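PDB 4XLG: structure-specific endonuclease subunit SLX1 from Candida glabrata, which probably acts as the catalytic subunit of the SLX1-SLX4 endonuclease, cutting one strand of branched DNA close to junctions during repair and recombination. Local coordinates for residues B[13-18]-B[109-114]; B[20-25]-B[171-176]; B[59-64]-B[180-185]; B[79-84]-B[115-120]. The protein carries 1 engineered substitution. All coordinates share one frame; numbering follows the deposited sequence. Where two conformers were deposited one is given.

Contact 1: B[13-18]-B[109-114]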
loop_
_atom_site.group_PDB
_atom_site.type_symbol
_atom_site.label_atom_id
_atom_site.label_comp_id
_atom_site.label_asym_id
_atom_site.label_seq_id
_atom_site.Cartn_x
_atom_site.Cartn_y
_atom_site.Cartn_z
ATOM N N CYS B 13 -2.122 7.940 -2.468
ATOM C CA CYS B 13 -2.218 8.588 -3.787
ATOM C C CYS B 13 -3.619 9.166 -3.910
ATOM O O CYS B 13 -4.587 8.417 -3.857
ATOM C CB CYS B 13 -2.034 7.594 -4.934
ATOM S SG CYS B 13 -0.376 6.967 -5.141
ATOM N N TYR B 14 -3.705 10.478 -4.122
ATOM C CA TYR B 14 -4.984 11.192 -4.050
ATOM C C TYR B 14 -5.393 11.739 -5.380
ATOM O O TYR B 14 -4.578 12.011 -6.273
ATOM C CB TYR B 14 -4.928 12.351 -3.025
ATOM C CG TYR B 14 -3.759 13.344 -3.282
ATOM C CD1 TYR B 14 -3.919 14.455 -4.134
ATOM C CD2 TYR B 14 -2.483 13.131 -2.676
ATOM C CE1 TYR B 14 -2.866 15.350 -4.360
ATOM C CE2 TYR B 14 -1.422 14.046 -2.866
ATOM C CZ TYR B 14 -1.655 15.158 -3.739
ATOM O OH TYR B 14 -0.629 16.017 -3.962
ATOM N N LEU B 15 -6.721 11.886 -5.501
ATOM C CA LEU B 15 -7.302 12.554 -6.675
ATOM C C LEU B 15 -8.014 13.831 -6.203
ATOM O O LEU B 15 -8.853 13.771 -5.281
ATOM C CB LEU B 15 -8.303 11.611 -7.362
ATOM C CG LEU B 15 -9.101 12.236 -8.529
ATOM C CD1 LEU B 15 -8.161 12.637 -9.695
ATOM C CD2 LEU B 15 -10.224 11.267 -8.988
ATOM N N LEU B 16 -7.634 14.961 -6.795
ATOM C CA LEU B 16 -8.287 16.248 -6.495
ATOM C C LEU B 16 -9.177 16.584 -7.668
ATOM O O LEU B 16 -8.852 16.275 -8.800
ATOM C CB LEU B 16 -7.276 17.396 -6.336
ATOM C CG LEU B 16 -6.096 17.159 -5.382
ATOM C CD1 LEU B 16 -5.225 18.503 -5.385
ATOM C CD2 LEU B 16 -6.650 16.770 -3.962
ATOM N N GLN B 17 -10.293 17.228 -7.364
ATOM C CA GLN B 17 -11.158 17.791 -8.381
ATOM C C GLN B 17 -11.397 19.240 -8.004
ATOM O O GLN B 17 -11.826 19.520 -6.901
ATOM C CB GLN B 17 -12.479 17.024 -8.427
ATOM C CG GLN B 17 -13.450 17.597 -9.544
ATOM C CD GLN B 17 -14.766 16.795 -9.617
ATOM O OE1 GLN B 17 -15.065 15.969 -8.736
ATOM N NE2 GLN B 17 -15.538 17.053 -10.648
ATOM N N SER B 18 -11.121 20.165 -8.918
ATOM C CA SER B 18 -11.348 21.582 -8.589
ATOM C C SER B 18 -12.818 21.820 -8.217
ATOM O O SER B 18 -13.764 21.312 -8.890
ATOM C CB SER B 18 -10.931 22.461 -9.792
ATOM O OG SER B 18 -11.343 23.818 -9.556
ATOM N N HIS B 109 -12.807 8.039 -16.489
ATOM C CA HIS B 109 -11.532 7.408 -16.839
ATOM C C HIS B 109 -10.575 7.418 -15.652
ATOM O O HIS B 109 -9.901 6.429 -15.425
ATOM C CB HIS B 109 -10.863 8.089 -18.032
ATOM C CG HIS B 109 -11.545 7.797 -19.329
ATOM N ND1 HIS B 109 -12.690 8.448 -19.735
ATOM C CD2 HIS B 109 -11.258 6.899 -20.300
ATOM C CE1 HIS B 109 -13.073 7.974 -20.909
ATOM N NE2 HIS B 109 -12.220 7.036 -21.274
ATOM N N LYS B 110 -10.535 8.531 -14.921
ATOM C CA LYS B 110 -9.677 8.656 -13.746
ATOM C C LYS B 110 -10.025 7.560 -12.748
ATOM O O LYS B 110 -9.145 6.945 -12.171
ATOM C CB LYS B 110 -9.837 10.032 -13.084
ATOM C CG LYS B 110 -9.631 11.219 -14.057
ATOM C CD LYS B 110 -8.425 12.050 -13.657
ATOM C CE LYS B 110 -7.622 12.497 -14.861
ATOM N NZ LYS B 110 -8.480 13.078 -15.912
ATOM N N LEU B 111 -11.327 7.320 -12.541
ATOM C CA LEU B 111 -11.749 6.316 -11.562
ATOM C C LEU B 111 -11.578 4.867 -12.087
ATOM O O LEU B 111 -11.222 3.964 -11.342
ATOM C CB LEU B 111 -13.216 6.550 -11.166
ATOM C CG LEU B 111 -13.482 7.899 -10.513
ATOM C CD1 LEU B 111 -15.053 8.080 -10.274
ATOM C CD2 LEU B 111 -12.696 7.971 -9.204
ATOM N N ALA B 112 -11.848 4.642 -13.367
ATOM C CA ALA B 112 -11.563 3.335 -13.959
ATOM C C ALA B 112 -10.087 2.949 -13.833
ATOM O O ALA B 112 -9.771 1.777 -13.652
ATOM C CB ALA B 112 -11.970 3.315 -15.442
ATOM N N MET B 113 -9.196 3.931 -13.968
ATOM C CA MET B 113 -7.758 3.651 -13.835
ATOM C C MET B 113 -7.460 3.103 -12.442
ATOM O O MET B 113 -6.565 2.250 -12.281
ATOM C CB MET B 113 -6.898 4.897 -14.090
ATOM C CG MET B 113 -6.636 5.170 -15.580
ATOM S SD MET B 113 -5.732 3.757 -16.302
ATOM C CE MET B 113 -4.305 3.589 -15.232
ATOM N N ILE B 114 -8.191 3.578 -11.427
ATOM C CA ILE B 114 -7.949 3.038 -10.079
ATOM C C ILE B 114 -8.219 1.541 -10.066
ATOM O O ILE B 114 -7.427 0.741 -9.582
ATOM C CB ILE B 114 -8.851 3.689 -9.002
ATOM C CG1 ILE B 114 -8.600 5.196 -8.976
ATOM C CG2 ILE B 114 -8.534 3.030 -7.597
ATOM C CD1 ILE B 114 -9.599 6.010 -8.078
#
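Leu15, in the middle of strand 12-18, reaches helix 107-118 with both of its methyl groups, and each meets a different helix residue. The apolar part is a leucine-leucine pair: CD2 of Leu15 lies 4.1 Å from CD2 of Leu111, methyl against methyl, with the two side chains running at about a right angle to each other. Leu15 carries CG trans to its own backbone N (chi1 174°), which extends the branched end from the sheet toward the helix. Leucine suits both positions because a forked end can span the distance between a strand and a helix whose backbones stay well apart; even the nearest CA atoms, those of Leu15 and Lys110, are 8.4 Å from each other.

The second kind of contact uses the aliphatic length of a charged side chain. In the conformer given, the Lys110 chain, bent at chi2, chi3 and chi4, brings CD to 4.0 Å from CD1 of Leu15 while its end leads away from the strand. A lysine can thus sit at the margin of an apolar layer without burying its charge there.

No hydrogen bond joins the two segments. Further apolar cover comes from Trp82 of helix 72-84, which touches both Leu15 and Ile114, and from Ile27 and Val63 on the flanking strands. Such packing of helices on a face of a central antiparallel sheet is typical of the GIY-YIG nuclease domain; here strand 12-18 lies between strands 25-30 and 60-67.

Contact 2: B[20-25]-B[171-176]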
loop_
_atom_site.group_PDB
_atom_site.type_symbol
_atom_site.label_atom_id
_atom_site.label_comp_id
_atom_site.label_asym_id
_atom_site.label_seq_id
_atom_site.Cartn_x
_atom_site.Cartn_y
_atom_site.Cartn_z
ATOM N N SER B 20 -14.541 24.760 -8.297
ATOM C CA SER B 20 -15.164 25.647 -9.294
ATOM C C SER B 20 -14.989 25.093 -10.718
ATOM O O SER B 20 -15.900 25.233 -11.542
ATOM C CB SER B 20 -14.548 27.066 -9.174
ATOM O OG SER B 20 -15.149 27.987 -10.076
ATOM N N LYS B 21 -13.809 24.556 -11.040
ATOM C CA LYS B 21 -13.523 24.153 -12.455
ATOM C C LYS B 21 -13.650 22.637 -12.469
ATOM O O LYS B 21 -12.691 21.914 -12.294
ATOM C CB LYS B 21 -12.104 24.610 -12.884
ATOM C CG LYS B 21 -12.119 26.132 -12.990
ATOM C CD LYS B 21 -10.821 26.794 -13.517
ATOM C CE LYS B 21 -10.737 26.756 -14.958
ATOM N NZ LYS B 21 -9.723 27.765 -15.455
ATOM N N ARG B 22 -14.873 22.160 -12.674
ATOM C CA ARG B 22 -15.118 20.789 -12.265
ATOM C C ARG B 22 -14.540 19.741 -13.227
ATOM O O ARG B 22 -14.564 18.563 -12.883
ATOM C CB ARG B 22 -16.593 20.582 -12.108
ATOM C CG ARG B 22 -17.029 21.569 -10.998
ATOM C CD ARG B 22 -18.272 21.131 -10.457
ATOM N NE ARG B 22 -18.235 19.803 -9.853
ATOM C CZ ARG B 22 -17.479 19.423 -8.820
ATOM N NH1 ARG B 22 -16.558 20.212 -8.323
ATOM N NH2 ARG B 22 -17.639 18.206 -8.303
ATOM N N GLN B 23 -14.036 20.172 -14.389
ATOM C CA GLN B 23 -13.284 19.245 -15.277
ATOM C C GLN B 23 -11.788 19.254 -14.983
ATOM O O GLN B 23 -11.045 18.561 -15.669
ATOM C CB GLN B 23 -13.522 19.573 -16.774
ATOM C CG GLN B 23 -14.999 19.487 -17.066
ATOM C CD GLN B 23 -15.383 19.939 -18.484
ATOM O OE1 GLN B 23 -14.947 19.357 -19.449
ATOM N NE2 GLN B 23 -16.210 20.972 -18.587
ATOM N N SER B 24 -11.332 20.012 -13.977
ATOM C CA SER B 24 -9.885 20.000 -13.611
ATOM C C SER B 24 -9.613 19.027 -12.484
ATOM O O SER B 24 -10.258 19.071 -11.437
ATOM C CB SER B 24 -9.335 21.388 -13.179
ATOM O OG SER B 24 -9.412 22.335 -14.290
ATOM N N PHE B 25 -8.635 18.164 -12.724
ATOM C CA PHE B 25 -8.210 17.144 -11.737
ATOM C C PHE B 25 -6.718 17.214 -11.500
ATOM O O PHE B 25 -5.958 17.740 -12.357
ATOM C CB PHE B 25 -8.571 15.726 -12.289
ATOM C CG PHE B 25 -10.061 15.542 -12.495
ATOM C CD1 PHE B 25 -10.851 15.173 -11.413
ATOM C CD2 PHE B 25 -10.655 15.773 -13.735
ATOM C CE1 PHE B 25 -12.243 15.035 -11.542
ATOM C CE2 PHE B 25 -12.069 15.637 -13.884
ATOM C CZ PHE B 25 -12.846 15.271 -12.788
ATOM N N ILE B 171 -21.898 18.903 -5.507
ATOM C CA ILE B 171 -21.170 20.107 -5.133
ATOM C C ILE B 171 -21.904 21.351 -5.638
ATOM O O ILE B 171 -22.283 21.402 -6.820
ATOM C CB ILE B 171 -19.731 20.057 -5.691
ATOM C CG1 ILE B 171 -18.948 18.880 -5.051
ATOM C CG2 ILE B 171 -18.975 21.409 -5.466
ATOM C CD1 ILE B 171 -18.998 18.831 -3.479
ATOM N N ASN B 172 -22.169 22.306 -4.746
ATOM C CA ASN B 172 -22.686 23.632 -5.170
ATOM C C ASN B 172 -21.484 24.572 -5.237
ATOM O O ASN B 172 -20.819 24.769 -4.219
ATOM C CB ASN B 172 -23.738 24.140 -4.152
ATOM C CG ASN B 172 -24.358 25.501 -4.527
ATOM O OD1 ASN B 172 -23.817 26.273 -5.317
ATOM N ND2 ASN B 172 -25.486 25.818 -3.880
ATOM N N ASN B 173 -21.183 25.119 -6.416
ATOM C CA ASN B 173 -20.040 26.053 -6.563
ATOM C C ASN B 173 -20.519 27.391 -7.118
ATOM O O ASN B 173 -19.750 28.129 -7.725
ATOM C CB ASN B 173 -18.952 25.440 -7.460
ATOM C CG ASN B 173 -19.494 25.108 -8.850
ATOM O OD1 ASN B 173 -20.618 25.487 -9.198
ATOM N ND2 ASN B 173 -18.684 24.420 -9.657
ATOM N N ASP B 174 -21.804 27.713 -6.861
ATOM C CA ASP B 174 -22.386 28.897 -7.480
ATOM C C ASP B 174 -21.881 30.190 -6.848
ATOM O O ASP B 174 -21.991 31.246 -7.450
ATOM C CB ASP B 174 -23.941 28.931 -7.362
ATOM C CG ASP B 174 -24.630 27.896 -8.222
ATOM O OD1 ASP B 174 -23.961 27.079 -8.892
ATOM O OD2 ASP B 174 -25.863 27.909 -8.204
ATOM N N THR B 175 -21.438 30.130 -5.596
ATOM C CA THR B 175 -21.041 31.357 -4.910
ATOM C C THR B 175 -19.745 31.097 -4.160
ATOM O O THR B 175 -19.387 29.970 -3.933
ATOM C CB THR B 175 -22.072 31.845 -3.891
ATOM O OG1 THR B 175 -22.109 30.958 -2.748
ATOM C CG2 THR B 175 -23.503 31.907 -4.535
ATOM N N ILE B 176 -19.118 32.185 -3.772
ATOM C CA ILE B 176 -17.876 32.122 -2.986
ATOM C C ILE B 176 -18.123 31.365 -1.679
ATOM O O ILE B 176 -17.336 30.464 -1.278
ATOM C CB ILE B 176 -17.345 33.532 -2.709
ATOM C CG1 ILE B 176 -16.835 34.140 -4.039
ATOM C CG2 ILE B 176 -16.198 33.423 -1.647
ATOM C CD1 ILE B 176 -16.562 35.641 -3.959
HETATM O O HOH W 1 -17.671 27.980 -9.550
#
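Arg22 extends its side chain toward Ile171 and Asn173, and its successive atoms meet first one and then the other. Its CB already points at the opposite loop, and with chi1 at -61° CG comes to lie 3.6 Å from ND2 of Asn173. CD approaches the same Asn173 ND2 still more closely, at 3.4 Å, a van der Waals contact along the aliphatic part of the arginine. A bend at chi3 then turns the chain toward Ile171. CB of Ile171 lies over one face of the guanidinium, offset toward its rim; NH2 of Arg22 is 3.6 Å from Ile171 CG1, and NH1 is 3.9 Å from Ile171 CG2. Flat and weakly hydrated on its faces, a guanidinium can accept this aliphatic cover while its N-H groups remain available for hydrogen bonds. NH1 donates to the carbonyl of Ile19, which also receives Asn173 ND2, so one backbone oxygen ties both side chains to the same loop.

Beyond the arginine, in the conformer given for Ser20, a water bridges Ser20 OG, at 2.6 Å, and Asn173 O, to which it donates at 2.8 Å. Both loops contain turns: a type I turn from Lys21 to Ser24 lies in the loop joining the antiparallel neighbours 12-18 and 25-30, a beta hairpin, while an Asx turn, in which Asn172 OD1 accepts from Asp174 N, leads into Thr175, the N-cap of helix 176-213.

Contact 3: B[59-64]-B[180-185]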
loop_
_atom_site.group_PDB
_atom_site.type_symbol
_atom_site.label_atom_id
_atom_site.label_comp_id
_atom_site.label_asym_id
_atom_site.label_seq_id
_atom_site.Cartn_x
_atom_site.Cartn_y
_atom_site.Cartn_z
ATOM N N PRO B 59 -10.130 26.647 -4.644
ATOM C CA PRO B 59 -9.654 25.445 -3.951
ATOM C C PRO B 59 -10.033 24.130 -4.628
ATOM O O PRO B 59 -11.083 24.042 -5.326
ATOM C CB PRO B 59 -10.394 25.510 -2.571
ATOM C CG PRO B 59 -11.668 26.317 -2.876
ATOM C CD PRO B 59 -11.282 27.317 -3.976
ATOM N N TRP B 60 -9.239 23.128 -4.332
ATOM C CA TRP B 60 -9.465 21.764 -4.774
ATOM C C TRP B 60 -10.247 21.012 -3.720
ATOM O O TRP B 60 -10.004 21.188 -2.523
ATOM C CB TRP B 60 -8.111 21.049 -4.945
ATOM C CG TRP B 60 -7.213 21.593 -5.982
ATOM C CD1 TRP B 60 -6.173 22.491 -5.789
ATOM C CD2 TRP B 60 -7.170 21.211 -7.349
ATOM N NE1 TRP B 60 -5.509 22.690 -6.984
ATOM C CE2 TRP B 60 -6.086 21.899 -7.947
ATOM C CE3 TRP B 60 -7.942 20.339 -8.129
ATOM C CZ2 TRP B 60 -5.744 21.741 -9.300
ATOM C CZ3 TRP B 60 -7.607 20.170 -9.486
ATOM C CH2 TRP B 60 -6.524 20.868 -10.060
ATOM N N GLU B 61 -11.077 20.065 -4.151
ATOM C CA GLU B 61 -11.668 19.064 -3.239
ATOM C C GLU B 61 -10.877 17.754 -3.367
ATOM O O GLU B 61 -10.638 17.309 -4.488
ATOM C CB GLU B 61 -13.164 18.789 -3.641
ATOM C CG GLU B 61 -13.832 17.707 -2.758
ATOM C CD GLU B 61 -15.191 17.267 -3.314
ATOM O OE1 GLU B 61 -15.542 17.636 -4.460
ATOM O OE2 GLU B 61 -15.914 16.537 -2.583
ATOM N N MET B 62 -10.415 17.167 -2.251
ATOM C CA MET B 62 -9.807 15.835 -2.377
ATOM C C MET B 62 -10.956 14.836 -2.428
ATOM O O MET B 62 -11.626 14.629 -1.436
ATOM C CB MET B 62 -8.851 15.554 -1.198
ATOM C CG MET B 62 -8.148 14.161 -1.379
ATOM S SD MET B 62 -6.935 13.883 -0.052
ATOM C CE MET B 62 -5.698 15.105 -0.487
ATOM N N VAL B 63 -11.185 14.196 -3.580
ATOM C CA VAL B 63 -12.375 13.367 -3.648
ATOM C C VAL B 63 -12.136 11.901 -3.302
ATOM O O VAL B 63 -13.083 11.170 -2.929
ATOM C CB VAL B 63 -13.043 13.455 -5.073
ATOM C CG1 VAL B 63 -13.554 14.925 -5.306
ATOM C CG2 VAL B 63 -12.110 13.016 -6.238
ATOM N N ALA B 64 -10.886 11.456 -3.446
ATOM C CA ALA B 64 -10.555 10.044 -3.164
ATOM C C ALA B 64 -9.089 9.933 -2.819
ATOM O O ALA B 64 -8.274 10.751 -3.254
ATOM C CB ALA B 64 -10.871 9.122 -4.374
ATOM N N MET B 180 -16.322 27.854 -0.492
ATOM C CA MET B 180 -15.586 27.813 0.802
ATOM C C MET B 180 -16.118 26.727 1.699
ATOM O O MET B 180 -15.368 26.063 2.403
ATOM C CB MET B 180 -15.704 29.135 1.562
ATOM C CG MET B 180 -15.150 30.328 0.808
ATOM S SD MET B 180 -14.858 31.822 1.782
ATOM C CE MET B 180 -14.777 31.151 3.465
ATOM N N ASP B 181 -17.442 26.600 1.718
ATOM C CA ASP B 181 -18.111 25.586 2.578
ATOM C C ASP B 181 -17.648 24.171 2.131
ATOM O O ASP B 181 -17.359 23.301 2.951
ATOM C CB ASP B 181 -19.614 25.707 2.450
ATOM C CG ASP B 181 -20.387 24.621 3.235
ATOM O OD1 ASP B 181 -20.269 24.606 4.469
ATOM O OD2 ASP B 181 -21.128 23.801 2.616
ATOM N N VAL B 182 -17.622 23.947 0.816
ATOM C CA VAL B 182 -17.143 22.646 0.310
ATOM C C VAL B 182 -15.691 22.380 0.737
ATOM O O VAL B 182 -15.359 21.297 1.267
ATOM C CB VAL B 182 -17.296 22.552 -1.264
ATOM C CG1 VAL B 182 -16.557 21.259 -1.798
ATOM C CG2 VAL B 182 -18.779 22.593 -1.640
ATOM N N ASN B 183 -14.837 23.387 0.591
ATOM C CA ASN B 183 -13.425 23.263 0.929
ATOM C C ASN B 183 -13.296 22.951 2.448
ATOM O O ASN B 183 -12.554 22.019 2.834
ATOM C CB ASN B 183 -12.716 24.549 0.544
ATOM C CG ASN B 183 -11.277 24.644 1.005
ATOM O OD1 ASN B 183 -10.849 25.747 1.289
ATOM N ND2 ASN B 183 -10.512 23.547 1.056
ATOM N N GLU B 184 -14.031 23.700 3.276
ATOM C CA GLU B 184 -13.881 23.479 4.736
ATOM C C GLU B 184 -14.381 22.100 5.144
ATOM O O GLU B 184 -13.758 21.432 5.997
ATOM C CB GLU B 184 -14.642 24.562 5.523
ATOM C CG GLU B 184 -13.906 25.872 5.352
ATOM N N LYS B 185 -15.512 21.670 4.578
ATOM C CA LYS B 185 -16.058 20.358 4.949
ATOM C C LYS B 185 -15.158 19.243 4.456
ATOM O O LYS B 185 -14.909 18.264 5.186
ATOM C CB LYS B 185 -17.479 20.153 4.405
ATOM C CG LYS B 185 -18.562 20.892 5.241
ATOM C CD LYS B 185 -19.941 20.731 4.604
ATOM C CE LYS B 185 -21.059 21.222 5.532
ATOM N NZ LYS B 185 -20.717 22.526 6.156
HETATM O O HOH W 2 -10.887 20.988 -0.016
#
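Pro59 and Asn183 make the closest direct contact: CB of Pro59 is 3.8 Å from the amide carbon CG of Asn183, and Pro59 CG lies 4.0 Å from Asn183 CB. The pyrrolidine ring is a compact apolar surface that packs on CB and the amide carbon of the asparagine, while ND2 is turned to a water. That water lies 2.7 Å from Trp60 O, to which it probably donates, and accepts from Asn183 ND2 at 2.8 Å. A chi1 of 172°, trans to the backbone N, sends the Asn183 amide from the helix toward the strand. Looser packing follows on the other flank, where Glu61 CD is 4.5 Å from Val182 CG1.

In the next shell, a cis peptide bond precedes Pro59, and backbone pairing with Ile19 holds the proline just before the strand. Glu61 OE2 is held by Asn134 ND2, while Ile171 packs against both Glu61 and Val182. One residue further, Met62 N donates to OD1 of Asn186, a direct bond from strand to helix.

Strand 60-67 runs between strands 12-18 and 129-132, and Val63 and Ala64 both face Leu15 in a classic beta bulge. The long helix 176-213 lies along the sheet beside helix 33-41, where Met62 touches Leu37 and Val190; helices 72-84 and 107-118 occupy the other face.

Contact 4: B[79-84]-B[115-120]. Engineered in segment 79-84: Gln79 (natural residue Glu).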
loop_
_atom_site.group_PDB
_atom_site.type_symbol
_atom_site.label_atom_id
_atom_site.label_comp_id
_atom_site.label_asym_id
_atom_site.label_seq_id
_atom_site.Cartn_x
_atom_site.Cartn_y
_atom_site.Cartn_z
ATOM N N GLN B 79 1.062 6.190 -8.422
ATOM C CA GLN B 79 0.753 7.556 -8.895
ATOM C C GLN B 79 1.136 7.756 -10.361
ATOM O O GLN B 79 0.363 8.290 -11.158
ATOM C CB GLN B 79 1.516 8.579 -8.043
ATOM C CG GLN B 79 1.195 10.061 -8.497
ATOM C CD GLN B 79 2.277 10.970 -8.074
ATOM O OE1 GLN B 79 2.752 10.882 -6.960
ATOM N NE2 GLN B 79 2.736 11.814 -8.980
ATOM N N HIS B 80 2.342 7.344 -10.714
ATOM C CA HIS B 80 2.781 7.568 -12.083
ATOM C C HIS B 80 1.972 6.734 -13.063
ATOM O O HIS B 80 1.687 7.186 -14.162
ATOM C CB HIS B 80 4.296 7.272 -12.185
ATOM C CG HIS B 80 5.121 8.242 -11.397
ATOM N ND1 HIS B 80 6.380 7.948 -10.918
ATOM C CD2 HIS B 80 4.842 9.503 -10.974
ATOM C CE1 HIS B 80 6.845 8.987 -10.243
ATOM N NE2 HIS B 80 5.934 9.944 -10.265
ATOM N N ALA B 81 1.611 5.512 -12.671
ATOM C CA ALA B 81 0.809 4.660 -13.566
ATOM C C ALA B 81 -0.594 5.296 -13.770
ATOM O O ALA B 81 -1.151 5.302 -14.892
ATOM C CB ALA B 81 0.698 3.261 -12.960
ATOM N N TRP B 82 -1.136 5.785 -12.671
ATOM C CA TRP B 82 -2.472 6.390 -12.659
ATOM C C TRP B 82 -2.458 7.633 -13.581
ATOM O O TRP B 82 -3.353 7.817 -14.431
ATOM C CB TRP B 82 -2.843 6.732 -11.208
ATOM C CG TRP B 82 -4.280 7.207 -11.013
ATOM C CD1 TRP B 82 -5.288 7.261 -11.954
ATOM C CD2 TRP B 82 -4.845 7.598 -9.776
ATOM N NE1 TRP B 82 -6.464 7.699 -11.334
ATOM C CE2 TRP B 82 -6.207 7.898 -10.002
ATOM C CE3 TRP B 82 -4.321 7.732 -8.473
ATOM C CZ2 TRP B 82 -7.047 8.376 -8.990
ATOM C CZ3 TRP B 82 -5.161 8.168 -7.455
ATOM C CH2 TRP B 82 -6.519 8.479 -7.728
ATOM N N GLN B 83 -1.434 8.473 -13.450
ATOM C CA GLN B 83 -1.286 9.635 -14.351
ATOM C C GLN B 83 -1.026 9.272 -15.790
ATOM O O GLN B 83 -1.455 9.997 -16.677
ATOM C CB GLN B 83 -0.146 10.544 -13.876
ATOM C CG GLN B 83 -0.473 11.173 -12.504
ATOM C CD GLN B 83 0.714 11.944 -11.916
ATOM O OE1 GLN B 83 1.849 11.434 -11.847
ATOM N NE2 GLN B 83 0.468 13.206 -11.559
ATOM N N HIS B 84 -0.318 8.179 -16.062
ATOM C CA HIS B 84 0.050 7.877 -17.437
ATOM C C HIS B 84 -1.168 7.303 -18.139
ATOM O O HIS B 84 -1.356 7.518 -19.343
ATOM C CB HIS B 84 1.218 6.899 -17.535
ATOM N N THR B 115 -9.380 1.164 -10.565
ATOM C CA THR B 115 -9.723 -0.251 -10.545
ATOM C C THR B 115 -8.723 -1.078 -11.351
ATOM O O THR B 115 -8.288 -2.128 -10.888
ATOM C CB THR B 115 -11.141 -0.491 -11.091
ATOM O OG1 THR B 115 -12.031 0.378 -10.372
ATOM C CG2 THR B 115 -11.543 -1.963 -10.884
ATOM N N SER B 116 -8.346 -0.589 -12.534
ATOM C CA SER B 116 -7.378 -1.311 -13.345
ATOM C C SER B 116 -6.076 -1.565 -12.611
ATOM O O SER B 116 -5.501 -2.656 -12.717
ATOM C CB SER B 116 -7.107 -0.561 -14.638
ATOM O OG SER B 116 -8.312 -0.533 -15.377
ATOM N N LEU B 117 -5.600 -0.570 -11.892
ATOM C CA LEU B 117 -4.353 -0.753 -11.123
ATOM C C LEU B 117 -4.522 -1.676 -9.905
ATOM O O LEU B 117 -3.651 -2.471 -9.619
ATOM C CB LEU B 117 -3.815 0.611 -10.666
ATOM C CG LEU B 117 -3.314 1.482 -11.844
ATOM C CD1 LEU B 117 -2.983 2.894 -11.323
ATOM C CD2 LEU B 117 -2.126 0.871 -12.570
ATOM N N LEU B 118 -5.647 -1.575 -9.203
ATOM C CA LEU B 118 -5.895 -2.446 -8.071
ATOM C C LEU B 118 -6.032 -3.915 -8.526
ATOM O O LEU B 118 -5.769 -4.827 -7.747
ATOM C CB LEU B 118 -7.144 -2.006 -7.306
ATOM C CG LEU B 118 -7.101 -0.641 -6.663
ATOM C CD1 LEU B 118 -8.483 -0.280 -6.092
ATOM C CD2 LEU B 118 -6.007 -0.589 -5.539
ATOM N N LYS B 119 -6.399 -4.138 -9.777
ATOM C CA LYS B 119 -6.470 -5.523 -10.288
ATOM C C LYS B 119 -5.122 -6.033 -10.735
ATOM O O LYS B 119 -4.962 -7.206 -11.037
ATOM C CB LYS B 119 -7.457 -5.638 -11.461
ATOM C CG LYS B 119 -8.894 -5.403 -11.039
ATOM N N ASN B 120 -4.137 -5.153 -10.807
ATOM C CA ASN B 120 -2.856 -5.571 -11.386
ATOM C C ASN B 120 -2.051 -6.411 -10.386
ATOM O O ASN B 120 -2.060 -6.100 -9.173
ATOM C CB ASN B 120 -2.064 -4.322 -11.796
ATOM C CG ASN B 120 -0.614 -4.626 -12.070
ATOM O OD1 ASN B 120 0.196 -4.615 -11.159
ATOM N ND2 ASN B 120 -0.278 -4.886 -13.328
#
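Leu117 carries this contact, pushing its two methyl groups against Ala81 and Trp82 of the neighbouring helix. Before it in sequence, Thr115 faces elsewhere, its hydroxyl bonded to Trp141 NE1, and Ser116 hydrogen-bonds through OG with the carbonyl of Ala112 one turn back, which satisfies the hydroxyl within its own helix.

At Leu117 the two helices meet. With chi1 at -68°, CG trans to the carbonyl carbon, its fork straddles the boundary between two successive residues. CD2 lies 3.7 Å from Ala81 CB, while CD1 rests by the backbone, 3.7 Å from Trp82 N and 3.8 Å from Trp82 CB. Alanine suits this place, since its single methyl lets the leucine come close to the helix backbone. Trp82 meets Leu117 with its stem; a chi1 of -173° carries the indole away from this pair toward Met113 and Ile114 of helix 107-118, where NE1 donates to the carbonyl of Lys110.

Further on, Asn120 is the N-cap of helix 121-124: OD1 accepts from Tyr122 N, and ND2 donates to Tyr90 O, so a buried amide has a partner at each end.

On helix 72-84, the engineered Gln79 donates from NE2 to Gln83 OE1 at 3.0 Å, from above the carbonyl plane, and its OE1 pairs with Ser29 OG. Helices 72-84 and 107-118 pack against each other on one face of the sheet, where the Trp82 indole touches Cys13 of strand 12-18 and Ile27 of strand 25-30.

How the contacts relate
Contacts 1 and 4 are buried and apolar, share helix 107-118 and touch through Trp82; between them they fasten that helix to the sheet and to helix 72-84. Contact 3 is partly buried and contact 2 lies at the surface, and there the chemistry changes: a water joins the segments in each, in contact 2 for the given conformer of Ser20, and polar groups join the aliphatic ones. Contacts 1 and 3 meet in neighbouring strands, linked by the backbone pairs Gln17-Glu61 and Leu15-Val63, but their helices pack on opposite faces. Contact 2 adjoins contact 3 through Ile171, whereas contacts 2 and 4 are remote, their centres about 26 Å apart.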